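Long-range contacts in succinate dehydrogenase subunit A (Mycolicibacterium smegmatis MC2 51, PDB 6LUM), which probably oxidises succinate to fumarate as the FAD-carrying subunit of the succinate dehydrogenase complex: residues 52-57 with 129-134; 78-83 with 572-577; 275-280 with 298-303; 526-531 with 550-555. All coordinates share one frame; numbering follows the deposited sequence.

In the fold
Helix 80-100 links contacts 1 and 2: it begins in contact 2, and contact 1 packs on a later part of it, around I91, V94 and L95. Their centres are 22 Å apart, and their segments alternate along the chain. Contact 1 approaches the cofactor, with the side chain of C52 about 8 Å from the bound FAD. Contacts 2 and 4, 19 Å apart between centres, touch where D79 OD1 packs 3.7 Å from H551 NE2. Contact 2 spans two family regions, the FAD-binding part and the C-terminal part, whereas contact 4 is wholly C-terminal. Contact 3 lies at the surface, its centre 33 Å from that of contact 2.

Contact 1. Residues 52-57 with 129-134; sequences CAALAN and VRRACY
L55 lays one methyl against the thiol of C133, CD1 standing 3.7 Å from SG. The leucine CG is anti to its own carbonyl carbon (chi1 -66°), and CD1 continues the chain in an extended line (chi2 176°). Helix 80-100 covers both residues, I91 and L95 meeting L55 and V94 meeting C133, which makes a branched aliphatic side chain and a weakly polar sulfur fitting here. A53 turns away from the 129-134 segment and also rests on V94. The contact belongs to a small antiparallel sheet of the FAD-binding domain, in which strand 132-133 runs between 51-52 and 114-115. Backbone bonds tie C133 to M51 and A132 to R115, and because R131 and A132 both face R115 the middle strand carries a classic beta bulge. At the bulge residue A132 the two chains come close, its CA lying 4.0 Å from C52 CA. R131 runs its aliphatic chain, extended from CG to NE, past the A53 carbonyl, with CB 4.0 Å and CD 4.1 Å from A53 O. Its charged end then passes A54, whose CB sits at the guanidinium edge, 4.1 Å from NE. That NE is paired with D61 in a salt bridge, which would probably balance the arginine's charge while its methylenes pack here. A54 itself centres an inverse gamma turn, closed by a weak bond of 3.1 Å from L55 N to A53 O.

Contact 2. Residues 78-83 with 572-577; sequences ADQDAV and VVQTRY
The backbone of 572-577 passes alongside the start of helix 80-100, bringing the CA atoms of D79 and V573 to 5.1 Å and those of Q80 and Q574 to 5.7 Å. A helix N-terminus of the FAD-binding region is thus joined to a loop of the C-terminal region of the flavoprotein family. D79 holds the N-cap position, yet its carboxylate makes no capping bond and serves the other segment instead: OD1 accepts V573 N at 3.3 Å. The N-H comes from above the carboxylate plane, 51° out of it, with an N-H...O angle of 153°. Beside this bond the V572 methyl CG2 lies 3.3 Å from D79 OD1.

Q80 buries the largest area of any residue here, and its methylenes meet T575 and Y577. It and T575 slide past each other in opposite directions, and Q80 CB lies 3.7 Å from T575 CG2. The chain bends at chi2 (86°), which swings CD away from the line of CB and CG, while CG itself meets the edge of the Y577 ring at 3.7 Å from CD1. An alanine in place of Q80 would probably open a gap beside that ring edge, leaving Y577 less firmly packed. Tyrosine suits its place because the ring flanks Q80 and V71 while its hydroxyl is hydrogen-bonded to E64. V573, largely at the surface, crosses D81 at about a right angle, its CG1 3.9 Å from D81 OD2.

Contact 3. Residues 275-280 with 298-303; sequences ERYAPT and VLEGRG
R276 and R302 reach toward each other tip to tip, bridging the ends of two surface helices, 274-277 and 287-299, in the FAD-binding region. This is side-chain packing alone, the nearest CA atoms, those of Y277 and V298, being 13.7 Å apart. R276 starts with CG between the backbone N and the carbonyl carbon (chi1 81°), then runs extended from CG to NE, and that length carries its guanidinium across the gap. R302 begins with CG anti to its carbonyl carbon and bends at chi3 (-68°), which turns NE out of the line of the chain. The two planes end 40° apart, with R276 NH2 3.0 Å from R302 NH1, a distance left doubtful by the uncertain place of R302 NH1. Both groups are cationic, and E297 would probably ease their repulsion, its OE2 making salt bridges with R276 NH2 and R302 NE. An alanine in place of R302 would probably leave E297 with one cationic partner fewer at this junction. E300 extends beyond CG toward Y277, tip to tip with it, and the tyrosine OH is 4.1 Å from E300 CD; the close fit of the E300 carboxylate to R302 is doubtful in the model. G301, between these two residues, has a positive phi, a conformation that suits glycine. Over one face of the R302 guanidinium lies R276 NH1, 3.8 Å from R302 CZ.

Contact 4. Residues 526-531 with 550-555; sequences LNRKES and RHTMAY
R528 reaches across to the main chain of R550, and this hydrogen bond joins the two segments. NH2 donates to R550 O at 2.6 Å, with an N-H...O angle of 165°. The oxygen sits at the edge of the guanidinium, essentially in its plane, and the donor approaches nearly along the C=O axis. CG is anti to the backbone N (chi1 -170°), and the chain stays straight until it bends at chi3. T552 OG1 lies 3.4 Å from the same NH2.

Salt bridges, with one further main-chain bond, hold the other nitrogens. NH1 pairs with E530 OE2 at 3.0 Å, the donor lying above the carboxylate plane, and also bonds Y548 O, while NE pairs with E238. Such a buried group suits arginine, since five N-H donors can be shared among several acceptors, and the carboxylates would probably stabilise its positive charge. E530 is held in turn by a salt bridge to R532.

Packing is lighter. N527 ND2 is 4.2 Å from the T552 methyl CG2, and both side chains rest on L567 of strand 565-571. The short branched threonine fits a strand position facing the other segment.

Together these contacts join the last residue of helix 503-527 and those just beyond it to strand 550-556, the middle strand of a three-stranded antiparallel sheet with 234-235 and 565-571: a helix-end-to-sheet junction in the C-terminal region of this flavoprotein family.

Contact 1. Residues 52-57 with 129-134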
loop_
_atom_site.group_PDB
_atom_site.type_symbol
_atom_site.label_atom_id
_atom_site.label_comp_id
_atom_site.label_asym_id
_atom_site.label_seq_id
_atom_site.Cartn_x
_atom_site.Cartn_y
_atom_site.Cartn_z
ATOM N N CYS D 52 -25.612 6.443 29.519
ATOM C CA CYS D 52 -25.559 7.654 30.326
ATOM C C CYS D 52 -24.127 8.025 30.675
ATOM O O CYS D 52 -23.314 7.167 31.015
ATOM C CB CYS D 52 -26.381 7.497 31.605
ATOM S SG CYS D 52 -25.596 6.547 32.910
ATOM N N ALA D 53 -23.827 9.314 30.574
ATOM C CA ALA D 53 -22.532 9.855 30.952
ATOM C C ALA D 53 -22.710 11.335 31.231
ATOM O O ALA D 53 -23.590 11.982 30.661
ATOM C CB ALA D 53 -21.482 9.638 29.864
ATOM N N ALA D 54 -21.874 11.861 32.123
ATOM C CA ALA D 54 -21.944 13.269 32.507
ATOM C C ALA D 54 -21.039 14.070 31.578
ATOM O O ALA D 54 -19.909 14.430 31.907
ATOM C CB ALA D 54 -21.559 13.446 33.968
ATOM N N LEU D 55 -21.555 14.339 30.381
ATOM C CA LEU D 55 -20.841 15.150 29.403
ATOM C C LEU D 55 -21.183 16.624 29.513
ATOM O O LEU D 55 -20.326 17.471 29.239
ATOM C CB LEU D 55 -21.155 14.679 27.982
ATOM C CG LEU D 55 -20.709 13.301 27.500
ATOM C CD1 LEU D 55 -21.245 13.060 26.109
ATOM C CD2 LEU D 55 -19.200 13.187 27.510
ATOM N N ALA D 56 -22.419 16.945 29.896
ATOM C CA ALA D 56 -22.884 18.322 30.036
ATOM C C ALA D 56 -22.721 19.091 28.720
ATOM O O ALA D 56 -21.920 20.017 28.593
ATOM C CB ALA D 56 -22.160 19.029 31.186
ATOM N N ASN D 57 -23.492 18.648 27.729
ATOM C CA ASN D 57 -23.581 19.332 26.445
ATOM C C ASN D 57 -24.837 20.177 26.317
ATOM O O ASN D 57 -24.770 21.295 25.804
ATOM C CB ASN D 57 -23.531 18.325 25.296
ATOM C CG ASN D 57 -22.130 17.865 24.995
ATOM O OD1 ASN D 57 -21.907 17.056 24.100
ATOM N ND2 ASN D 57 -21.170 18.378 25.749
ATOM N N VAL D 129 -31.822 15.653 34.647
ATOM C CA VAL D 129 -30.512 16.217 34.346
ATOM C C VAL D 129 -30.125 15.997 32.887
ATOM O O VAL D 129 -29.186 16.624 32.386
ATOM C CB VAL D 129 -29.457 15.640 35.305
ATOM C CG1 VAL D 129 -29.326 14.160 35.107
ATOM C CG2 VAL D 129 -28.118 16.330 35.130
ATOM N N ARG D 130 -30.852 15.125 32.184
ATOM C CA ARG D 130 -30.613 14.862 30.763
ATOM C C ARG D 130 -29.183 14.365 30.526
ATOM O O ARG D 130 -28.346 15.037 29.927
ATOM C CB ARG D 130 -30.900 16.105 29.914
ATOM C CG ARG D 130 -32.363 16.346 29.664
ATOM C CD ARG D 130 -32.574 17.410 28.606
ATOM N NE ARG D 130 -33.943 17.392 28.105
ATOM C CZ ARG D 130 -34.978 17.925 28.748
ATOM N NH1 ARG D 130 -34.799 18.524 29.917
ATOM N NH2 ARG D 130 -36.192 17.860 28.221
ATOM N N ARG D 131 -28.924 13.163 31.038
ATOM C CA ARG D 131 -27.612 12.548 30.899
ATOM C C ARG D 131 -27.480 11.669 29.663
ATOM O O ARG D 131 -26.426 11.674 29.019
ATOM C CB ARG D 131 -27.296 11.701 32.128
ATOM C CG ARG D 131 -26.726 12.477 33.262
ATOM C CD ARG D 131 -25.830 11.628 34.107
ATOM N NE ARG D 131 -25.308 12.412 35.211
ATOM C CZ ARG D 131 -25.974 12.637 36.333
ATOM N NH1 ARG D 131 -27.183 12.126 36.500
ATOM N NH2 ARG D 131 -25.429 13.372 37.287
ATOM N N ALA D 132 -28.525 10.918 29.321
ATOM C CA ALA D 132 -28.365 9.740 28.474
ATOM C C ALA D 132 -28.088 10.127 27.031
ATOM O O ALA D 132 -28.912 10.785 26.392
ATOM C CB ALA D 132 -29.612 8.870 28.555
ATOM N N CYS D 133 -26.921 9.736 26.525
ATOM C CA CYS D 133 -26.661 9.785 25.101
ATOM C C CYS D 133 -27.462 8.694 24.399
ATOM O O CYS D 133 -27.974 7.764 25.021
ATOM C CB CYS D 133 -25.177 9.588 24.824
ATOM S SG CYS D 133 -24.119 10.800 25.583
ATOM N N TYR D 134 -27.558 8.803 23.083
ATOM C CA TYR D 134 -28.295 7.811 22.315
ATOM C C TYR D 134 -27.930 7.982 20.853
ATOM O O TYR D 134 -27.297 8.964 20.460
ATOM C CB TYR D 134 -29.806 7.926 22.529
ATOM C CG TYR D 134 -30.422 9.226 22.080
ATOM C CD1 TYR D 134 -30.121 10.416 22.713
ATOM C CD2 TYR D 134 -31.323 9.259 21.034
ATOM C CE1 TYR D 134 -30.684 11.599 22.304
ATOM C CE2 TYR D 134 -31.894 10.439 20.623
ATOM C CZ TYR D 134 -31.571 11.604 21.260
ATOM O OH TYR D 134 -32.141 12.782 20.848
#

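Contact 2. Residues 78-83 with 572-577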
loop_
_atom_site.group_PDB
_atom_site.type_symbol
_atom_site.label_atom_id
_atom_site.label_comp_id
_atom_site.label_asym_id
_atom_site.label_seq_id
_atom_site.Cartn_x
_atom_site.Cartn_y
_atom_site.Cartn_z
ATOM N N ALA D 78 -23.712 -1.220 46.379
ATOM C CA ALA D 78 -22.644 -1.028 45.418
ATOM C C ALA D 78 -21.338 -0.731 46.143
ATOM O O ALA D 78 -21.316 -0.444 47.338
ATOM C CB ALA D 78 -22.992 0.106 44.457
ATOM N N ASP D 79 -20.237 -0.806 45.409
ATOM C CA ASP D 79 -18.930 -0.449 45.938
ATOM C C ASP D 79 -18.562 0.935 45.430
ATOM O O ASP D 79 -18.490 1.154 44.215
ATOM C CB ASP D 79 -17.869 -1.469 45.538
ATOM C CG ASP D 79 -18.064 -2.804 46.217
ATOM O OD1 ASP D 79 -18.675 -2.831 47.303
ATOM O OD2 ASP D 79 -17.601 -3.828 45.674
ATOM N N GLN D 80 -18.326 1.867 46.358
ATOM C CA GLN D 80 -18.177 3.261 45.961
ATOM C C GLN D 80 -16.923 3.492 45.131
ATOM O O GLN D 80 -16.925 4.352 44.245
ATOM C CB GLN D 80 -18.176 4.167 47.185
ATOM C CG GLN D 80 -19.549 4.653 47.617
ATOM C CD GLN D 80 -20.249 3.685 48.526
ATOM O OE1 GLN D 80 -19.669 2.700 48.952
ATOM N NE2 GLN D 80 -21.498 3.971 48.849
ATOM N N ASP D 81 -15.851 2.739 45.382
ATOM C CA ASP D 81 -14.658 2.853 44.548
ATOM C C ASP D 81 -14.973 2.498 43.102
ATOM O O ASP D 81 -14.584 3.212 42.167
ATOM C CB ASP D 81 -13.546 1.954 45.083
ATOM C CG ASP D 81 -14.029 0.556 45.431
ATOM O OD1 ASP D 81 -15.187 0.221 45.109
ATOM O OD2 ASP D 81 -13.247 -0.213 46.028
ATOM N N ALA D 82 -15.693 1.393 42.904
ATOM C CA ALA D 82 -16.045 0.963 41.559
ATOM C C ALA D 82 -16.990 1.949 40.894
ATOM O O ALA D 82 -16.863 2.219 39.697
ATOM C CB ALA D 82 -16.670 -0.427 41.606
ATOM N N VAL D 83 -17.938 2.501 41.652
ATOM C CA VAL D 83 -18.879 3.462 41.076
ATOM C C VAL D 83 -18.146 4.718 40.622
ATOM O O VAL D 83 -18.381 5.243 39.520
ATOM C CB VAL D 83 -19.983 3.795 42.087
ATOM C CG1 VAL D 83 -20.876 4.859 41.531
ATOM C CG2 VAL D 83 -20.772 2.566 42.413
ATOM N N VAL D 572 -18.818 -4.872 51.960
ATOM C CA VAL D 572 -19.046 -3.861 50.937
ATOM C C VAL D 572 -18.225 -2.623 51.267
ATOM O O VAL D 572 -18.195 -2.174 52.419
ATOM C CB VAL D 572 -20.542 -3.528 50.807
ATOM C CG1 VAL D 572 -21.116 -3.132 52.142
ATOM C CG2 VAL D 572 -20.737 -2.406 49.817
ATOM N N VAL D 573 -17.541 -2.084 50.257
ATOM C CA VAL D 573 -16.687 -0.921 50.451
ATOM C C VAL D 573 -17.543 0.333 50.567
ATOM O O VAL D 573 -18.599 0.448 49.940
ATOM C CB VAL D 573 -15.689 -0.810 49.287
ATOM C CG1 VAL D 573 -14.564 0.137 49.635
ATOM C CG2 VAL D 573 -15.153 -2.171 48.935
ATOM N N GLN D 574 -17.089 1.282 51.385
ATOM C CA GLN D 574 -17.799 2.540 51.588
ATOM C C GLN D 574 -16.799 3.682 51.648
ATOM O O GLN D 574 -15.779 3.574 52.332
ATOM C CB GLN D 574 -18.629 2.512 52.874
ATOM C CG GLN D 574 -19.554 1.325 52.989
ATOM C CD GLN D 574 -20.934 1.707 53.461
ATOM O OE1 GLN D 574 -21.150 2.811 53.961
ATOM N NE2 GLN D 574 -21.886 0.797 53.297
ATOM N N THR D 575 -17.085 4.769 50.930
ATOM C CA THR D 575 -16.227 5.950 50.963
ATOM C C THR D 575 -16.929 7.167 51.550
ATOM O O THR D 575 -16.457 7.719 52.548
ATOM C CB THR D 575 -15.712 6.273 49.557
ATOM O OG1 THR D 575 -16.799 6.724 48.743
ATOM C CG2 THR D 575 -15.088 5.047 48.929
ATOM N N ARG D 576 -18.039 7.603 50.972
ATOM C CA ARG D 576 -18.680 8.829 51.432
ATOM C C ARG D 576 -20.157 8.665 51.728
ATOM O O ARG D 576 -20.654 9.260 52.684
ATOM C CB ARG D 576 -18.517 9.944 50.390
ATOM C CG ARG D 576 -17.113 10.141 49.886
ATOM C CD ARG D 576 -17.095 11.114 48.729
ATOM N NE ARG D 576 -15.807 11.111 48.048
ATOM C CZ ARG D 576 -15.480 10.263 47.081
ATOM N NH1 ARG D 576 -16.347 9.347 46.677
ATOM N NH2 ARG D 576 -14.282 10.329 46.517
ATOM N N TYR D 577 -20.871 7.880 50.933
ATOM C CA TYR D 577 -22.323 7.848 50.979
ATOM C C TYR D 577 -22.786 6.852 52.028
ATOM O O TYR D 577 -22.289 5.726 52.088
ATOM C CB TYR D 577 -22.882 7.498 49.603
ATOM C CG TYR D 577 -22.304 8.365 48.511
ATOM C CD1 TYR D 577 -21.127 8.015 47.871
ATOM C CD2 TYR D 577 -22.923 9.543 48.138
ATOM C CE1 TYR D 577 -20.591 8.805 46.886
ATOM C CE2 TYR D 577 -22.395 10.339 47.153
ATOM C CZ TYR D 577 -21.228 9.966 46.531
ATOM O OH TYR D 577 -20.695 10.761 45.546
#

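Contact 3. Residues 275-280 with 298-303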
loop_
_atom_site.group_PDB
_atom_site.type_symbol
_atom_site.label_atom_id
_atom_site.label_comp_id
_atom_site.label_asym_id
_atom_site.label_seq_id
_atom_site.Cartn_x
_atom_site.Cartn_y
_atom_site.Cartn_z
ATOM N N GLU D 275 -49.178 6.522 41.910
ATOM C CA GLU D 275 -49.210 7.788 42.632
ATOM C C GLU D 275 -49.458 7.578 44.121
ATOM O O GLU D 275 -49.060 8.415 44.938
ATOM C CB GLU D 275 -50.272 8.707 42.024
ATOM C CG GLU D 275 -51.691 8.156 42.084
ATOM C CD GLU D 275 -52.417 8.550 43.355
ATOM O OE1 GLU D 275 -52.006 9.547 43.982
ATOM O OE2 GLU D 275 -53.392 7.863 43.728
ATOM N N ARG D 276 -50.102 6.473 44.496
ATOM C CA ARG D 276 -50.281 6.147 45.904
ATOM C C ARG D 276 -49.197 5.224 46.438
ATOM O O ARG D 276 -48.942 5.229 47.647
ATOM C CB ARG D 276 -51.655 5.512 46.141
ATOM C CG ARG D 276 -51.726 4.035 45.809
ATOM C CD ARG D 276 -53.130 3.484 45.967
ATOM N NE ARG D 276 -53.373 2.366 45.059
ATOM C CZ ARG D 276 -54.438 1.574 45.115
ATOM N NH1 ARG D 276 -55.364 1.767 46.043
ATOM N NH2 ARG D 276 -54.575 0.584 44.245
ATOM N N TYR D 277 -48.553 4.433 45.578
ATOM C CA TYR D 277 -47.450 3.593 46.029
ATOM C C TYR D 277 -46.129 4.341 46.098
ATOM O O TYR D 277 -45.251 3.950 46.875
ATOM C CB TYR D 277 -47.297 2.373 45.117
ATOM C CG TYR D 277 -48.272 1.260 45.426
ATOM C CD1 TYR D 277 -48.234 0.596 46.641
ATOM C CD2 TYR D 277 -49.232 0.875 44.501
ATOM C CE1 TYR D 277 -49.125 -0.422 46.929
ATOM C CE2 TYR D 277 -50.126 -0.143 44.779
ATOM C CZ TYR D 277 -50.069 -0.788 45.994
ATOM O OH TYR D 277 -50.956 -1.801 46.272
ATOM N N ALA D 278 -45.967 5.399 45.315
ATOM C CA ALA D 278 -44.763 6.228 45.365
ATOM C C ALA D 278 -45.138 7.628 44.913
ATOM O O ALA D 278 -45.346 7.865 43.714
ATOM C CB ALA D 278 -43.644 5.659 44.497
ATOM N N PRO D 279 -45.259 8.574 45.832
ATOM C CA PRO D 279 -45.384 9.977 45.444
ATOM C C PRO D 279 -44.011 10.558 45.115
ATOM O O PRO D 279 -43.007 9.852 45.059
ATOM C CB PRO D 279 -45.991 10.621 46.687
ATOM C CG PRO D 279 -45.427 9.823 47.800
ATOM C CD PRO D 279 -45.365 8.403 47.292
ATOM N N THR D 280 -44.000 11.874 44.871
ATOM C CA THR D 280 -42.825 12.675 44.523
ATOM C C THR D 280 -42.346 12.356 43.106
ATOM O O THR D 280 -41.608 13.138 42.499
ATOM C CB THR D 280 -41.702 12.455 45.552
ATOM O OG1 THR D 280 -42.188 12.767 46.862
ATOM C CG2 THR D 280 -40.496 13.333 45.265
ATOM N N VAL D 298 -51.917 -6.775 41.224
ATOM C CA VAL D 298 -52.473 -7.913 40.508
ATOM C C VAL D 298 -52.681 -9.091 41.449
ATOM O O VAL D 298 -53.483 -9.984 41.157
ATOM C CB VAL D 298 -51.588 -8.330 39.317
ATOM C CG1 VAL D 298 -50.430 -9.183 39.778
ATOM C CG2 VAL D 298 -52.411 -9.077 38.282
ATOM N N LEU D 299 -51.986 -9.109 42.582
ATOM C CA LEU D 299 -52.163 -10.161 43.565
ATOM C C LEU D 299 -53.326 -9.893 44.503
ATOM O O LEU D 299 -54.036 -10.831 44.879
ATOM C CB LEU D 299 -50.880 -10.338 44.382
ATOM C CG LEU D 299 -50.650 -11.642 45.145
ATOM C CD1 LEU D 299 -50.296 -12.778 44.202
ATOM C CD2 LEU D 299 -49.555 -11.449 46.176
ATOM N N GLU D 300 -53.546 -8.640 44.888
ATOM C CA GLU D 300 -54.626 -8.330 45.816
ATOM C C GLU D 300 -55.996 -8.340 45.158
ATOM O O GLU D 300 -56.986 -8.089 45.850
ATOM C CB GLU D 300 -54.381 -6.975 46.479
ATOM C CG GLU D 300 -54.395 -5.793 45.521
ATOM C CD GLU D 300 -53.995 -4.496 46.197
ATOM O OE1 GLU D 300 -53.776 -4.510 47.426
ATOM O OE2 GLU D 300 -53.859 -3.472 45.497
ATOM N N GLY D 301 -56.084 -8.614 43.861
ATOM C CA GLY D 301 -57.370 -8.733 43.207
ATOM C C GLY D 301 -57.830 -7.514 42.447
ATOM O O GLY D 301 -58.986 -7.475 42.012
ATOM N N ARG D 302 -56.966 -6.520 42.259
ATOM C CA ARG D 302 -57.333 -5.295 41.564
ATOM C C ARG D 302 -56.662 -5.175 40.201
ATOM O O ARG D 302 -56.350 -4.065 39.763
ATOM C CB ARG D 302 -57.004 -4.083 42.433
ATOM C CG ARG D 302 -57.796 -4.019 43.722
ATOM C CD ARG D 302 -57.839 -2.604 44.261
ATOM N NE ARG D 302 -56.529 -2.155 44.714
ATOM C CZ ARG D 302 -56.206 -1.973 45.988
ATOM N NH1 ARG D 302 -54.986 -1.564 46.309
ATOM N NH2 ARG D 302 -57.098 -2.193 46.941
ATOM N N GLY D 303 -56.427 -6.298 39.523
ATOM C CA GLY D 303 -55.858 -6.302 38.198
ATOM C C GLY D 303 -56.852 -6.812 37.167
ATOM O O GLY D 303 -57.942 -7.278 37.487
#

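Contact 4. Residues 526-531 with 550-555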
loop_
_atom_site.group_PDB
_atom_site.type_symbol
_atom_site.label_atom_id
_atom_site.label_comp_id
_atom_site.label_asym_id
_atom_site.label_seq_id
_atom_site.Cartn_x
_atom_site.Cartn_y
_atom_site.Cartn_z
ATOM N N LEU D 526 -32.885 -17.559 49.786
ATOM C CA LEU D 526 -33.400 -18.103 51.032
ATOM C C LEU D 526 -32.526 -17.710 52.208
ATOM O O LEU D 526 -33.009 -17.627 53.339
ATOM C CB LEU D 526 -33.504 -19.621 50.929
ATOM C CG LEU D 526 -34.207 -20.367 52.050
ATOM C CD1 LEU D 526 -35.513 -19.701 52.371
ATOM C CD2 LEU D 526 -34.433 -21.797 51.628
ATOM N N ASN D 527 -31.242 -17.470 51.957
ATOM C CA ASN D 527 -30.356 -17.004 53.014
ATOM C C ASN D 527 -30.659 -15.562 53.397
ATOM O O ASN D 527 -30.824 -15.250 54.578
ATOM C CB ASN D 527 -28.905 -17.147 52.566
ATOM C CG ASN D 527 -27.929 -16.636 53.588
ATOM O OD1 ASN D 527 -28.240 -16.536 54.773
ATOM N ND2 ASN D 527 -26.734 -16.303 53.135
ATOM N N ARG D 528 -30.728 -14.666 52.416
ATOM C CA ARG D 528 -30.862 -13.239 52.714
ATOM C C ARG D 528 -32.270 -12.935 53.210
ATOM O O ARG D 528 -33.213 -12.855 52.427
ATOM C CB ARG D 528 -30.530 -12.407 51.484
ATOM C CG ARG D 528 -30.423 -10.940 51.783
ATOM C CD ARG D 528 -30.081 -10.131 50.564
ATOM N NE ARG D 528 -28.691 -10.301 50.177
ATOM C CZ ARG D 528 -27.679 -9.664 50.747
ATOM N NH1 ARG D 528 -27.905 -8.820 51.736
ATOM N NH2 ARG D 528 -26.445 -9.872 50.331
ATOM N N LYS D 529 -32.414 -12.732 54.516
ATOM C CA LYS D 529 -33.715 -12.469 55.134
ATOM C C LYS D 529 -33.954 -10.969 55.296
ATOM O O LYS D 529 -34.083 -10.451 56.401
ATOM C CB LYS D 529 -33.810 -13.170 56.483
ATOM C CG LYS D 529 -33.239 -14.561 56.518
ATOM C CD LYS D 529 -33.367 -15.153 57.905
ATOM C CE LYS D 529 -32.981 -16.613 57.911
ATOM N NZ LYS D 529 -33.776 -17.384 56.923
ATOM N N GLU D 530 -34.027 -10.269 54.173
ATOM C CA GLU D 530 -34.305 -8.840 54.176
ATOM C C GLU D 530 -35.015 -8.500 52.874
ATOM O O GLU D 530 -35.446 -9.388 52.136
ATOM C CB GLU D 530 -33.018 -8.032 54.356
ATOM C CG GLU D 530 -32.098 -8.100 53.168
ATOM C CD GLU D 530 -31.009 -7.068 53.225
ATOM O OE1 GLU D 530 -30.919 -6.361 54.243
ATOM O OE2 GLU D 530 -30.238 -6.961 52.254
ATOM N N SER D 531 -35.141 -7.210 52.586
ATOM C CA SER D 531 -35.789 -6.771 51.351
ATOM C C SER D 531 -35.001 -5.591 50.797
ATOM O O SER D 531 -35.318 -4.436 51.083
ATOM C CB SER D 531 -37.236 -6.405 51.614
ATOM O OG SER D 531 -37.939 -7.518 52.119
ATOM N N ARG D 550 -23.857 -7.014 53.190
ATOM C CA ARG D 550 -22.671 -7.670 52.670
ATOM C C ARG D 550 -23.056 -8.449 51.425
ATOM O O ARG D 550 -24.200 -8.877 51.269
ATOM C CB ARG D 550 -22.044 -8.605 53.705
ATOM C CG ARG D 550 -21.521 -7.910 54.940
ATOM C CD ARG D 550 -21.424 -8.858 56.113
ATOM N NE ARG D 550 -22.694 -9.519 56.377
ATOM C CZ ARG D 550 -22.916 -10.310 57.419
ATOM N NH1 ARG D 550 -21.948 -10.535 58.295
ATOM N NH2 ARG D 550 -24.102 -10.875 57.586
ATOM N N HIS D 551 -22.092 -8.626 50.533
ATOM C CA HIS D 551 -22.297 -9.491 49.389
ATOM C C HIS D 551 -22.311 -10.938 49.847
ATOM O O HIS D 551 -21.549 -11.327 50.734
ATOM C CB HIS D 551 -21.195 -9.292 48.357
ATOM C CG HIS D 551 -21.159 -7.924 47.757
ATOM N ND1 HIS D 551 -22.218 -7.386 47.061
ATOM C CD2 HIS D 551 -20.182 -6.990 47.733
ATOM C CE1 HIS D 551 -21.898 -6.177 46.642
ATOM N NE2 HIS D 551 -20.667 -5.913 47.035
ATOM N N THR D 552 -23.185 -11.734 49.250
ATOM C CA THR D 552 -23.211 -13.167 49.489
ATOM C C THR D 552 -22.330 -13.852 48.463
ATOM O O THR D 552 -22.377 -13.518 47.280
ATOM C CB THR D 552 -24.635 -13.705 49.385
ATOM O OG1 THR D 552 -25.462 -13.078 50.370
ATOM C CG2 THR D 552 -24.652 -15.196 49.602
ATOM N N MET D 553 -21.522 -14.806 48.908
ATOM C CA MET D 553 -20.664 -15.565 48.012
ATOM C C MET D 553 -20.950 -17.043 48.200
ATOM O O MET D 553 -21.079 -17.513 49.331
ATOM C CB MET D 553 -19.194 -15.251 48.269
ATOM C CG MET D 553 -18.880 -13.787 48.095
ATOM S SD MET D 553 -17.130 -13.436 47.992
ATOM C CE MET D 553 -16.762 -14.124 46.398
ATOM N N ALA D 554 -21.073 -17.767 47.098
ATOM C CA ALA D 554 -21.461 -19.165 47.123
ATOM C C ALA D 554 -20.367 -20.005 46.492
ATOM O O ALA D 554 -19.856 -19.659 45.420
ATOM C CB ALA D 554 -22.781 -19.375 46.390
ATOM N N TYR D 555 -20.009 -21.099 47.164
ATOM C CA TYR D 555 -19.028 -22.061 46.691
ATOM C C TYR D 555 -19.688 -23.422 46.543
ATOM O O TYR D 555 -20.474 -23.836 47.399
ATOM C CB TYR D 555 -17.848 -22.196 47.653
ATOM C CG TYR D 555 -17.139 -20.917 48.004
ATOM C CD1 TYR D 555 -17.620 -20.087 48.996
ATOM C CD2 TYR D 555 -15.967 -20.559 47.365
ATOM C CE1 TYR D 555 -16.974 -18.933 49.325
ATOM C CE2 TYR D 555 -15.313 -19.404 47.690
ATOM C CZ TYR D 555 -15.821 -18.592 48.670
ATOM O OH TYR D 555 -15.170 -17.432 49.003
#